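Local coordinates for BH2621 protein (Bacillus halodurans, PDB 2QML) that probably acts as an N-acyltransferase of the GNAT superfamily, perhaps moving a fatty acyl group onto a lysine amine during siderophore biosynthesis, at residues Val27-Val32 / Leu61-Leu65; His69-Met73 / Tyr84-Trp89; His104-His109 / Thr140-Glu146. All coordinates share one frame; numbering follows the deposited sequence.

Contact 1: Val27-Val32 / Leu61-Leu65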
loop_
_atom_site.group_PDB
_atom_site.type_symbol
_atom_site.label_atom_id
_atom_site.label_comp_id
_atom_site.label_asym_id
_atom_site.label_seq_id
_atom_site.Cartn_x
_atom_site.Cartn_y
_atom_site.Cartn_z
ATOM N N VAL A 27 -4.904 11.801 -1.978
ATOM C CA VAL A 27 -5.199 12.421 -0.718
ATOM C C VAL A 27 -5.054 13.982 -0.852
ATOM O O VAL A 27 -4.222 14.506 -1.620
ATOM C CB VAL A 27 -4.264 11.868 0.367
ATOM C CG1 VAL A 27 -4.284 12.742 1.635
ATOM C CG2 VAL A 27 -4.555 10.366 0.670
ATOM N N THR A 28 -5.856 14.703 -0.080
ATOM C CA THR A 28 -5.775 16.138 0.053
ATOM C C THR A 28 -5.829 16.501 1.529
ATOM O O THR A 28 -6.137 15.676 2.358
ATOM C CB THR A 28 -6.917 16.918 -0.686
ATOM O OG1 THR A 28 -8.137 16.819 0.046
ATOM C CG2 THR A 28 -7.102 16.366 -2.081
HETATM N N MSE A 29 -5.586 17.765 1.848
HETATM C CA MSE A 29 -5.652 18.240 3.240
HETATM C C MSE A 29 -7.049 18.164 3.827
HETATM O O MSE A 29 -7.188 18.144 5.061
HETATM C CB MSE A 29 -5.065 19.655 3.392
HETATM C CG MSE A 29 -3.549 19.724 3.206
HETATM SE SE MSE A 29 -2.577 18.667 4.507
HETATM C CE MSE A 29 -3.035 19.659 6.144
ATOM N N ASP A 30 -8.077 18.057 2.978
ATOM C CA ASP A 30 -9.437 17.853 3.469
ATOM C C ASP A 30 -9.625 16.493 4.098
ATOM O O ASP A 30 -10.627 16.261 4.759
ATOM C CB ASP A 30 -10.473 17.983 2.348
ATOM C CG ASP A 30 -10.589 19.402 1.786
ATOM O OD1 ASP A 30 -10.260 20.392 2.503
ATOM O OD2 ASP A 30 -11.042 19.478 0.609
ATOM N N ASP A 31 -8.687 15.580 3.890
ATOM C CA ASP A 31 -8.771 14.244 4.435
ATOM C C ASP A 31 -8.124 14.104 5.786
ATOM O O ASP A 31 -8.183 13.019 6.343
ATOM C CB ASP A 31 -8.064 13.275 3.506
ATOM C CG ASP A 31 -8.667 13.245 2.127
ATOM O OD1 ASP A 31 -9.894 13.416 2.016
ATOM O OD2 ASP A 31 -7.880 13.018 1.188
ATOM N N VAL A 32 -7.617 15.197 6.341
ATOM C CA VAL A 32 -6.802 15.093 7.550
ATOM C C VAL A 32 -7.563 14.535 8.739
ATOM O O VAL A 32 -6.976 13.731 9.477
ATOM C CB VAL A 32 -6.079 16.437 7.896
ATOM C CG1 VAL A 32 -7.031 17.501 8.344
ATOM C CG2 VAL A 32 -4.986 16.155 8.982
ATOM N N LEU A 61 1.042 15.247 7.404
ATOM C CA LEU A 61 0.354 14.991 6.156
ATOM C C LEU A 61 0.748 16.025 5.103
ATOM O O LEU A 61 1.028 15.670 3.948
ATOM C CB LEU A 61 -1.162 14.970 6.384
ATOM C CG LEU A 61 -1.987 14.544 5.159
ATOM C CD1 LEU A 61 -1.588 13.146 4.718
ATOM C CD2 LEU A 61 -3.532 14.655 5.413
ATOM N N GLN A 62 0.811 17.288 5.478
ATOM C CA GLN A 62 1.254 18.351 4.566
ATOM C C GLN A 62 2.639 18.098 4.005
ATOM O O GLN A 62 2.859 18.221 2.805
ATOM C CB GLN A 62 1.187 19.653 5.335
ATOM C CG GLN A 62 1.355 20.887 4.587
ATOM C CD GLN A 62 1.018 22.036 5.482
ATOM O OE1 GLN A 62 1.642 22.223 6.535
ATOM N NE2 GLN A 62 0.006 22.791 5.102
ATOM N N THR A 63 3.570 17.664 4.854
ATOM C CA THR A 63 4.920 17.397 4.421
ATOM C C THR A 63 4.920 16.241 3.401
ATOM O O THR A 63 5.562 16.337 2.359
ATOM C CB THR A 63 5.783 17.082 5.615
ATOM O OG1 THR A 63 5.748 18.198 6.531
ATOM C CG2 THR A 63 7.234 16.848 5.203
ATOM N N PHE A 64 4.191 15.178 3.682
ATOM C CA PHE A 64 4.120 14.009 2.792
ATOM C C PHE A 64 3.444 14.346 1.484
ATOM O O PHE A 64 3.878 13.874 0.464
ATOM C CB PHE A 64 3.425 12.823 3.474
ATOM C CG PHE A 64 4.382 11.862 4.132
ATOM C CD1 PHE A 64 5.572 12.318 4.659
ATOM C CD2 PHE A 64 4.114 10.502 4.219
ATOM C CE1 PHE A 64 6.484 11.433 5.226
ATOM C CE2 PHE A 64 5.032 9.635 4.784
ATOM C CZ PHE A 64 6.221 10.112 5.293
ATOM N N LEU A 65 2.453 15.218 1.509
ATOM C CA LEU A 65 1.774 15.651 0.262
ATOM C C LEU A 65 2.689 16.488 -0.623
ATOM O O LEU A 65 2.517 16.488 -1.844
ATOM C CB LEU A 65 0.488 16.392 0.574
ATOM C CG LEU A 65 -0.704 15.564 1.089
ATOM C CD1 LEU A 65 -1.835 16.444 1.562
ATOM C CD2 LEU A 65 -1.220 14.504 0.052
#
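The turn that carries the chain of this GNAT fold from strand 20-26 into helix 32-38 lays Val-27, Met-29 and Val-32 against Leu-61 and Leu-65 of helix 54-65. Leu-65 pushes its branched end between the first two. It crosses the Val-27 side chain at about a right angle, with Leu-65 CD2 3.4 Å from Val-27 O, while its CD1 meets SE of Met-29, a selenomethionine, at 3.8 Å. Val-27 turns CG1 away from its own N (chi1 165°) and offers that methyl to both leucines, reaching CD1 of Leu-61 at 4.1 Å. Met-29 is bent at chi2 and chi3, a flexible chain curled back so that SE rests over the helix, 3.8 Å from Gln-62 N. Farther on, CD2 of Leu-61 packs on CB of Val-32 at 4.0 Å.

Thr-28 OG1 accepts from Asp-30 N in an ST turn, and Asp-31 OD2 takes the Thr-28 N-H from above the carboxylate plane at 2.9 Å; its OD1 forms a salt bridge with Arg-25. These polar side chains are thus spent on the turn itself and on Arg-25, and the helix is met mainly through hydrocarbon and selenium, by dispersion and exclusion of water.

Contact 2: His69-Met73 / Tyr84-Trp89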
loop_
_atom_site.group_PDB
_atom_site.type_symbol
_atom_site.label_atom_id
_atom_site.label_comp_id
_atom_site.label_asym_id
_atom_site.label_seq_id
_atom_site.Cartn_x
_atom_site.Cartn_y
_atom_site.Cartn_z
ATOM N N HIS A 69 8.818 11.951 -4.075
ATOM C CA HIS A 69 9.088 10.547 -4.358
ATOM C C HIS A 69 7.895 9.651 -4.074
ATOM O O HIS A 69 8.011 8.450 -4.288
ATOM C CB HIS A 69 10.362 10.046 -3.591
ATOM C CG HIS A 69 10.125 9.295 -2.295
ATOM N ND1 HIS A 69 9.739 9.908 -1.122
ATOM C CD2 HIS A 69 10.364 7.995 -1.966
ATOM C CE1 HIS A 69 9.681 9.007 -0.148
ATOM N NE2 HIS A 69 10.059 7.838 -0.630
ATOM N N GLN A 70 6.772 10.211 -3.589
ATOM C CA GLN A 70 5.619 9.398 -3.258
ATOM C C GLN A 70 4.261 10.038 -3.599
ATOM O O GLN A 70 4.149 11.240 -3.790
ATOM C CB GLN A 70 5.650 9.004 -1.776
ATOM C CG GLN A 70 5.491 10.158 -0.770
ATOM C CD GLN A 70 5.518 9.660 0.648
ATOM O OE1 GLN A 70 5.001 8.582 0.945
ATOM N NE2 GLN A 70 6.135 10.427 1.539
ATOM N N THR A 71 3.259 9.157 -3.698
ATOM C CA THR A 71 1.865 9.498 -3.943
ATOM C C THR A 71 1.054 8.911 -2.807
ATOM O O THR A 71 1.219 7.733 -2.486
ATOM C CB THR A 71 1.336 8.900 -5.270
ATOM O OG1 THR A 71 2.201 9.332 -6.308
ATOM C CG2 THR A 71 -0.098 9.345 -5.576
ATOM N N LEU A 72 0.245 9.745 -2.151
ATOM C CA LEU A 72 -0.685 9.318 -1.099
ATOM C C LEU A 72 -2.056 9.167 -1.689
ATOM O O LEU A 72 -2.563 10.123 -2.338
ATOM C CB LEU A 72 -0.763 10.330 0.035
ATOM C CG LEU A 72 0.365 10.256 1.073
ATOM C CD1 LEU A 72 1.779 10.291 0.462
ATOM C CD2 LEU A 72 0.180 11.397 2.082
HETATM N N MSE A 73 -2.697 8.029 -1.428
HETATM C CA MSE A 73 -4.047 7.812 -1.931
HETATM C C MSE A 73 -5.000 7.228 -0.916
HETATM O O MSE A 73 -4.601 6.512 0.031
HETATM C CB MSE A 73 -4.024 6.874 -3.142
HETATM C CG MSE A 73 -2.988 7.225 -4.178
HETATM SE SE MSE A 73 -3.125 6.037 -5.691
HETATM C CE MSE A 73 -4.226 7.067 -6.884
ATOM N N TYR A 84 -5.747 3.644 3.099
ATOM C CA TYR A 84 -4.736 4.665 2.868
ATOM C C TYR A 84 -3.513 3.945 2.291
ATOM O O TYR A 84 -3.138 2.869 2.768
ATOM C CB TYR A 84 -4.457 5.475 4.148
ATOM C CG TYR A 84 -3.235 6.374 4.119
ATOM C CD1 TYR A 84 -3.275 7.662 3.559
ATOM C CD2 TYR A 84 -2.033 5.951 4.660
ATOM C CE1 TYR A 84 -2.163 8.490 3.555
ATOM C CE2 TYR A 84 -0.946 6.776 4.670
ATOM C CZ TYR A 84 -1.013 8.031 4.086
ATOM O OH TYR A 84 0.086 8.842 4.091
ATOM N N TRP A 85 -2.887 4.613 1.336
ATOM C CA TRP A 85 -1.820 4.053 0.549
ATOM C C TRP A 85 -0.723 5.078 0.310
ATOM O O TRP A 85 -0.988 6.260 0.027
ATOM C CB TRP A 85 -2.357 3.552 -0.827
ATOM C CG TRP A 85 -3.557 2.688 -0.714
ATOM C CD1 TRP A 85 -4.845 3.094 -0.418
ATOM C CD2 TRP A 85 -3.590 1.271 -0.789
ATOM N NE1 TRP A 85 -5.635 2.049 -0.352
ATOM C CE2 TRP A 85 -4.935 0.891 -0.537
ATOM C CE3 TRP A 85 -2.639 0.277 -1.042
ATOM C CZ2 TRP A 85 -5.355 -0.440 -0.545
ATOM C CZ3 TRP A 85 -3.059 -1.033 -1.085
ATOM C CH2 TRP A 85 -4.399 -1.379 -0.827
ATOM N N GLU A 86 0.523 4.642 0.458
ATOM C CA GLU A 86 1.674 5.435 0.057
ATOM C C GLU A 86 2.389 4.591 -1.009
ATOM O O GLU A 86 2.923 3.545 -0.752
ATOM C CB GLU A 86 2.570 5.783 1.234
ATOM C CG GLU A 86 1.901 6.639 2.259
ATOM C CD GLU A 86 2.734 6.870 3.516
ATOM O OE1 GLU A 86 3.838 6.273 3.648
ATOM O OE2 GLU A 86 2.268 7.658 4.389
ATOM N N SER A 87 2.392 5.098 -2.211
ATOM C CA SER A 87 3.104 4.543 -3.374
ATOM C C SER A 87 4.412 5.344 -3.576
ATOM O O SER A 87 4.394 6.573 -3.708
ATOM C CB SER A 87 2.202 4.612 -4.587
ATOM O OG SER A 87 2.884 4.241 -5.741
ATOM N N TYR A 88 5.574 4.677 -3.646
ATOM C CA TYR A 88 6.835 5.400 -3.719
ATOM C C TYR A 88 7.880 4.745 -4.615
ATOM O O TYR A 88 7.744 3.587 -4.980
ATOM C CB TYR A 88 7.390 5.604 -2.291
ATOM C CG TYR A 88 7.738 4.308 -1.562
ATOM C CD1 TYR A 88 9.003 3.779 -1.663
ATOM C CD2 TYR A 88 6.806 3.645 -0.743
ATOM C CE1 TYR A 88 9.331 2.576 -1.019
ATOM C CE2 TYR A 88 7.152 2.439 -0.095
ATOM C CZ TYR A 88 8.413 1.954 -0.235
ATOM O OH TYR A 88 8.807 0.769 0.397
ATOM N N TRP A 89 8.869 5.563 -5.011
ATOM C CA TRP A 89 10.047 5.114 -5.730
ATOM C C TRP A 89 11.081 4.659 -4.730
ATOM O O TRP A 89 11.447 5.386 -3.787
ATOM C CB TRP A 89 10.657 6.230 -6.577
ATOM C CG TRP A 89 9.757 6.710 -7.679
ATOM C CD1 TRP A 89 9.071 7.907 -7.719
ATOM C CD2 TRP A 89 9.419 6.023 -8.896
ATOM N NE1 TRP A 89 8.374 8.012 -8.889
ATOM C CE2 TRP A 89 8.564 6.873 -9.630
ATOM C CE3 TRP A 89 9.790 4.798 -9.462
ATOM C CZ2 TRP A 89 8.046 6.510 -10.861
ATOM C CZ3 TRP A 89 9.291 4.451 -10.685
ATOM C CH2 TRP A 89 8.432 5.312 -11.387
HETATM O O HOH W 1 6.157 6.617 1.737
#
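Ser-87 O is gripped twice from the neighbouring strand: Thr-71 N donates to it at 2.8 Å, in the carbonyl plane, and the CA-H of Gln-70 approaches the same oxygen, CA lying 3.1 Å away. These are rungs of the antiparallel hairpin of strands 70-77 and 80-89, in the middle of the GNAT sheet. Thr-71 with Ser-87 and Met-73 with Trp-85 are hydrogen-bonded pairs, whereas Gln-70 with Tyr-88 and Leu-72 with Glu-86 are non-hydrogen-bonded ones. One more bond lies just ahead of strand 70-77, where Trp-89 N donates to His-69 O at 3.1 Å.

On the face of Leu-72 and Glu-86, apolar and polar groups share the cover of helix 54-65. A chi1 of 168° carries the Tyr-84 ring across the Leu-72 branch, so that Tyr-84 CE1 lies 4.0 Å from Leu-72 CG. The phenol then ends in a short 2.5 Å bond from OH to Glu-86 OE2, made on the anti lone pair of that oxygen. Gln-70 runs alongside Glu-86, and a water donates to Glu-86 OE1 between them. A long acid suits this buried place because the tyrosine hydroxyl and the water donate to its two oxygens.

Thr-71 and Ser-87 occupy the other face, their small hydroxyls bonded to Leu-8 N and Lys-134 NZ. Trp-85, on that face too, packs against helix 123-135 and bonds through NE1 to Ser-83, while Met-73 O sits in its ring plane at the edge, 3.5 Å from CD1.

Contact 3: His104-His109 / Thr140-Glu146; sequences HDQGIH and TNTIVAE. With GOL (glycerol), chain F.
Gln-106 and Thr-140 cross at about a right angle, the extended glutamine bringing NE2 to the threonine hydroxyl. NE2 donates to Thr-140 OG1 at 2.9 Å, with the oxygen close to the amide plane, and OG1 in turn donates a hydrogen bond to His-104 O at 2.7 Å. A hydroxyl suits this spot because it can accept and donate at once, tying loop to strand; Gln-106 OE1 meanwhile takes Lys-134 NZ.

Asp-105 and Thr-142 run side by side, pointing the same way, with OD1 3.6 Å from the threonine CB. A water donates to both OD1 and Thr-142 OG1, while Tyr-99 holds OD2 and Glu-182 meets OG1.

Beyond them the strands pair in parallel, the two strands of a beta-alpha-beta unit whose connection includes helix 123-135. Gln-106 N and O bond to Thr-142 O and Val-144 N. The next bond, Ile-108 N to Val-144 O, is 3.2 Å long and bent to 137° at the hydrogen, and the short strand axes lie 35° apart. This fits the splay of the central strands for which GNAT enzymes are known.

In the widening gap, the His-109 ring and the Glu-146 carboxylate are turned 76° to each other. O1 of a glycerol, probably from the crystallisation liquor, lies at the ring edge, accepting from ND1 at 3.0 Å, and is very close to Glu-146 OE1. A water joins that oxygen to Ile-108 O, and Lys-174 pairs with OE2. With a ring N-H and a carboxylate so placed, the gap can hold a hydroxyl; a pocket role is only possible.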
loop_
_atom_site.group_PDB
_atom_site.type_symbol
_atom_site.label_atom_id
_atom_site.label_comp_id
_atom_site.label_asym_id
_atom_site.label_seq_id
_atom_site.Cartn_x
_atom_site.Cartn_y
_atom_site.Cartn_z
ATOM N N HIS A 104 14.011 1.839 -11.297
ATOM C CA HIS A 104 12.554 2.064 -11.347
ATOM C C HIS A 104 11.755 1.176 -10.414
ATOM O O HIS A 104 10.560 1.091 -10.525
ATOM C CB HIS A 104 12.054 1.912 -12.773
ATOM C CG HIS A 104 12.644 2.922 -13.689
ATOM N ND1 HIS A 104 13.766 2.668 -14.450
ATOM C CD2 HIS A 104 12.324 4.215 -13.892
ATOM C CE1 HIS A 104 14.079 3.753 -15.129
ATOM N NE2 HIS A 104 13.222 4.708 -14.805
ATOM N N ASP A 105 12.414 0.540 -9.454
ATOM C CA ASP A 105 11.688 -0.241 -8.478
ATOM C C ASP A 105 10.760 0.675 -7.697
ATOM O O ASP A 105 11.116 1.798 -7.393
ATOM C CB ASP A 105 12.641 -0.927 -7.487
ATOM C CG ASP A 105 13.447 -2.082 -8.082
ATOM O OD1 ASP A 105 13.216 -2.491 -9.227
ATOM O OD2 ASP A 105 14.254 -2.634 -7.293
ATOM N N GLN A 106 9.602 0.156 -7.314
ATOM C CA GLN A 106 8.645 0.886 -6.541
ATOM C C GLN A 106 8.348 0.116 -5.252
ATOM O O GLN A 106 8.658 -1.076 -5.112
ATOM C CB GLN A 106 7.336 1.115 -7.333
ATOM C CG GLN A 106 7.478 1.935 -8.611
ATOM C CD GLN A 106 6.150 2.067 -9.272
ATOM O OE1 GLN A 106 5.167 2.237 -8.598
ATOM N NE2 GLN A 106 6.105 2.012 -10.579
ATOM N N GLY A 107 7.742 0.828 -4.320
ATOM C CA GLY A 107 7.273 0.278 -3.065
ATOM C C GLY A 107 5.879 0.697 -2.700
ATOM O O GLY A 107 5.298 1.580 -3.338
ATOM N N ILE A 108 5.319 0.019 -1.699
ATOM C CA ILE A 108 3.967 0.277 -1.258
ATOM C C ILE A 108 3.822 0.177 0.251
ATOM O O ILE A 108 4.415 -0.720 0.899
ATOM C CB ILE A 108 2.953 -0.659 -1.958
ATOM C CG1 ILE A 108 1.494 -0.156 -1.732
ATOM C CG2 ILE A 108 3.181 -2.159 -1.597
ATOM C CD1 ILE A 108 1.183 1.203 -2.424
ATOM N N HIS A 109 3.146 1.160 0.823
ATOM C CA HIS A 109 2.713 1.119 2.209
ATOM C C HIS A 109 1.191 1.176 2.179
ATOM O O HIS A 109 0.621 1.844 1.298
ATOM C CB HIS A 109 3.228 2.253 3.071
ATOM C CG HIS A 109 4.718 2.376 3.121
ATOM N ND1 HIS A 109 5.517 1.416 3.725
ATOM C CD2 HIS A 109 5.524 3.405 2.816
ATOM C CE1 HIS A 109 6.775 1.834 3.697
ATOM N NE2 HIS A 109 6.816 2.999 3.087
ATOM N N THR A 140 9.299 -0.201 -14.591
ATOM C CA THR A 140 9.192 -0.867 -13.282
ATOM C C THR A 140 8.940 -2.362 -13.440
ATOM O O THR A 140 7.901 -2.766 -13.951
ATOM C CB THR A 140 8.081 -0.271 -12.421
ATOM O OG1 THR A 140 8.408 1.088 -12.132
ATOM C CG2 THR A 140 7.901 -1.091 -11.129
ATOM N N ASN A 141 9.887 -3.181 -12.977
ATOM C CA ASN A 141 9.735 -4.643 -13.024
ATOM C C ASN A 141 9.505 -5.268 -11.672
ATOM O O ASN A 141 9.117 -6.427 -11.585
ATOM C CB ASN A 141 10.995 -5.270 -13.584
ATOM C CG ASN A 141 11.392 -4.692 -14.920
ATOM O OD1 ASN A 141 10.572 -4.556 -15.824
ATOM N ND2 ASN A 141 12.671 -4.338 -15.052
ATOM N N THR A 142 9.726 -4.497 -10.616
ATOM C CA THR A 142 9.662 -5.021 -9.257
ATOM C C THR A 142 9.009 -4.031 -8.339
ATOM O O THR A 142 9.313 -2.822 -8.397
ATOM C CB THR A 142 11.097 -5.351 -8.708
ATOM O OG1 THR A 142 11.778 -6.177 -9.665
ATOM C CG2 THR A 142 11.028 -6.016 -7.262
ATOM N N ILE A 143 8.093 -4.523 -7.500
ATOM C CA ILE A 143 7.508 -3.736 -6.428
ATOM C C ILE A 143 7.879 -4.429 -5.106
ATOM O O ILE A 143 7.795 -5.627 -5.001
ATOM C CB ILE A 143 5.980 -3.569 -6.535
ATOM C CG1 ILE A 143 5.593 -2.805 -7.822
ATOM C CG2 ILE A 143 5.430 -2.810 -5.322
ATOM C CD1 ILE A 143 4.112 -2.778 -8.139
ATOM N N VAL A 144 8.309 -3.641 -4.125
ATOM C CA VAL A 144 8.718 -4.139 -2.830
ATOM C C VAL A 144 7.775 -3.658 -1.729
ATOM O O VAL A 144 7.046 -2.663 -1.842
ATOM C CB VAL A 144 10.182 -3.755 -2.477
ATOM C CG1 VAL A 144 11.151 -4.194 -3.585
ATOM C CG2 VAL A 144 10.307 -2.240 -2.125
ATOM N N ALA A 145 7.798 -4.415 -0.649
ATOM C CA ALA A 145 7.038 -4.136 0.572
ATOM C C ALA A 145 7.945 -4.575 1.742
ATOM O O ALA A 145 8.804 -5.479 1.591
ATOM C CB ALA A 145 5.766 -4.884 0.580
ATOM N N GLU A 146 7.794 -3.879 2.874
ATOM C CA GLU A 146 8.546 -4.191 4.099
ATOM C C GLU A 146 7.624 -4.158 5.322
ATOM O O GLU A 146 7.888 -3.398 6.250
ATOM C CB GLU A 146 9.799 -3.280 4.224
ATOM C CG GLU A 146 9.629 -1.809 3.787
ATOM C CD GLU A 146 8.430 -1.146 4.453
ATOM O OE1 GLU A 146 7.305 -1.434 3.976
ATOM O OE2 GLU A 146 8.577 -0.375 5.457
HETATM C C1 GOL F . 4.195 -2.162 4.466
HETATM O O1 GOL F . 5.082 -1.251 5.104
HETATM C C2 GOL F . 2.922 -1.957 5.262
HETATM O O2 GOL F . 2.375 -0.700 4.950
HETATM C C3 GOL F . 1.824 -2.998 5.067
HETATM O O3 GOL F . 2.143 -4.278 5.603
HETATM O O HOH W 2 12.041 -2.033 -11.636
HETATM O O HOH W 3 13.932 -4.809 -10.316
HETATM O O HOH W 4 7.032 -0.853 1.366
#

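In the fold
Contact 1 is partly buried at the rim of the domain, whereas contacts 2 and 3 lie in the core of one sheet. Contacts 1 and 2 touch: Val-27 bonds through its backbone to Leu-72, and Phe-64 of helix 54-65 packs on Gln-70 and Glu-86. Strands 80-89 and 106-112 are sheet neighbours, so contacts 2 and 3 meet as well, and the Tyr-88 and His-109 rings stack. Contacts 1 and 3 stay about 7 Å apart at their nearest atoms. Chemistry follows place: dispersion between turn and helix, a regular antiparallel ladder at mid-sheet, and parallel strands that diverge toward a water and a glycerol.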